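Local coordinates for aminopeptidase N family protein (PDB 4FGM) that is a zinc-binding protein of the peptidase M61 family, probably acting as an aminopeptidase that removes residues from the N-terminus of peptides, at residues Y258-N261 with D262-T266. Numbering follows the deposited sequence.
Sequences YEMN and DNYQT
Asn261 caps the start of helix 262-277 by bonding to Tyr264, three residues ahead. From CB, which only follows the peptide link to Asp262, chi1 of 60° places CG between the backbone N and the carbonyl carbon, turning the amide back over the first helical turn. At the tip, Asn261 OD1 accepts from Tyr264 N at 2.8 Å. An N-H...O angle of 172° makes the bond nearly straight, although the donor sits somewhat off the amide plane. This is the side-chain bond of a classical N-cap, occupying an N-H that has no preceding helical turn to bond to. The regular helical pattern begins at the same residue, since Gln265 N donates to Asn261 O over 3.1 Å.

One residue earlier, Met260, a selenomethionine, bends at chi2 and chi3 and crosses the Tyr264 side chain at about a right angle. Its SE lies 3.7 Å from Tyr264 CD2, and its CE 3.9 Å from Tyr264 CE2. The approach is a Met-aromatic contact, oblique at 56° from the ring normal. SE also touches CB of Gln265, which packs on helix 326-342.

Beyond the cap, the Tyr264 hydroxyl bonds to Asp203 on helix 197-215, while Asp262 forms salt bridges with Arg328 and Lys331 of helix 326-342. The capped turn thus joins the loop following strand 242-248 to the helix whose HExxH motif supplies zinc ligands His273 and His277, with helices 197-215 and 326-342 packed against it.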
loop_
_atom_site.group_PDB
_atom_site.type_symbol
_atom_site.label_atom_id
_atom_site.label_comp_id
_atom_site.label_asym_id
_atom_site.label_seq_id
_atom_site.Cartn_x
_atom_site.Cartn_y
_atom_site.Cartn_z
ATOM N N TYR A 258 19.339 -11.581 16.199
ATOM C CA TYR A 258 18.707 -12.895 16.232
ATOM C C TYR A 258 17.188 -12.840 16.304
ATOM O O TYR A 258 16.493 -13.389 15.447
ATOM C CB TYR A 258 19.227 -13.709 17.420
ATOM C CG TYR A 258 18.657 -15.113 17.477
ATOM C CD1 TYR A 258 19.064 -16.089 16.566
ATOM C CD2 TYR A 258 17.679 -15.456 18.415
ATOM C CE1 TYR A 258 18.511 -17.375 16.585
ATOM C CE2 TYR A 258 17.118 -16.736 18.442
ATOM C CZ TYR A 258 17.539 -17.690 17.523
ATOM O OH TYR A 258 16.987 -18.953 17.538
ATOM N N GLU A 259 16.678 -12.176 17.333
ATOM C CA GLU A 259 15.242 -12.076 17.541
ATOM C C GLU A 259 14.478 -11.174 16.578
ATOM O O GLU A 259 15.031 -10.268 15.956
ATOM C CB GLU A 259 14.955 -11.607 18.968
ATOM C CG GLU A 259 15.355 -12.586 20.062
ATOM C CD GLU A 259 14.642 -13.918 19.942
ATOM O OE1 GLU A 259 13.453 -13.928 19.554
ATOM O OE2 GLU A 259 15.265 -14.956 20.250
HETATM N N MSE A 260 13.185 -11.448 16.486
HETATM C CA MSE A 260 12.260 -10.691 15.665
HETATM C C MSE A 260 12.033 -9.352 16.365
HETATM O O MSE A 260 12.066 -9.283 17.593
HETATM C CB MSE A 260 10.933 -11.451 15.588
HETATM C CG MSE A 260 9.764 -10.662 15.015
HETATM SE SE MSE A 260 9.936 -10.339 13.119
HETATM C CE MSE A 260 10.427 -12.140 12.587
ATOM N N ASN A 261 11.817 -8.292 15.587
ATOM C CA ASN A 261 11.535 -6.976 16.151
ATOM C C ASN A 261 10.402 -6.351 15.337
ATOM O O ASN A 261 10.062 -6.843 14.265
ATOM C CB ASN A 261 12.790 -6.087 16.154
ATOM C CG ASN A 261 13.359 -5.856 14.767
ATOM O OD1 ASN A 261 12.721 -5.239 13.912
ATOM N ND2 ASN A 261 14.573 -6.345 14.541
ATOM N N ASP A 262 9.811 -5.279 15.847
ATOM C CA ASP A 262 8.695 -4.627 15.172
ATOM C C ASP A 262 9.000 -4.116 13.766
ATOM O O ASP A 262 8.146 -4.181 12.879
ATOM C CB ASP A 262 8.168 -3.479 16.037
ATOM C CG ASP A 262 7.570 -3.966 17.342
ATOM O OD1 ASP A 262 8.021 -5.019 17.844
ATOM O OD2 ASP A 262 6.659 -3.295 17.876
ATOM N N ASN A 263 10.211 -3.611 13.558
ATOM C CA ASN A 263 10.576 -3.079 12.251
ATOM C C ASN A 263 10.690 -4.156 11.184
ATOM O O ASN A 263 10.135 -4.004 10.094
ATOM C CB ASN A 263 11.878 -2.290 12.345
ATOM C CG ASN A 263 11.765 -1.122 13.286
ATOM O OD1 ASN A 263 10.789 -0.370 13.244
ATOM N ND2 ASN A 263 12.758 -0.955 14.142
ATOM N N TYR A 264 11.397 -5.241 11.494
ATOM C CA TYR A 264 11.550 -6.325 10.538
ATOM C C TYR A 264 10.178 -6.932 10.264
ATOM O O TYR A 264 9.875 -7.323 9.136
ATOM C CB TYR A 264 12.512 -7.379 11.081
ATOM C CG TYR A 264 12.685 -8.591 10.187
ATOM C CD1 TYR A 264 12.773 -8.454 8.800
ATOM C CD2 TYR A 264 12.789 -9.876 10.731
ATOM C CE1 TYR A 264 12.960 -9.567 7.977
ATOM C CE2 TYR A 264 12.977 -10.993 9.923
ATOM C CZ TYR A 264 13.062 -10.834 8.546
ATOM O OH TYR A 264 13.245 -11.928 7.730
ATOM N N GLN A 265 9.343 -6.986 11.298
ATOM C CA GLN A 265 7.989 -7.521 11.172
ATOM C C GLN A 265 7.178 -6.687 10.174
ATOM O O GLN A 265 6.408 -7.223 9.379
ATOM C CB GLN A 265 7.307 -7.533 12.548
ATOM C CG GLN A 265 5.795 -7.700 12.529
ATOM C CD GLN A 265 5.073 -6.422 12.917
ATOM O OE1 GLN A 265 4.593 -5.674 12.061
ATOM N NE2 GLN A 265 5.004 -6.159 14.219
ATOM N N THR A 266 7.355 -5.372 10.223
ATOM C CA THR A 266 6.651 -4.478 9.314
ATOM C C THR A 266 7.047 -4.793 7.868
ATOM O O THR A 266 6.208 -4.770 6.968
ATOM C CB THR A 266 6.974 -3.010 9.634
ATOM O OG1 THR A 266 6.390 -2.669 10.894
ATOM C CG2 THR A 266 6.403 -2.087 8.575
#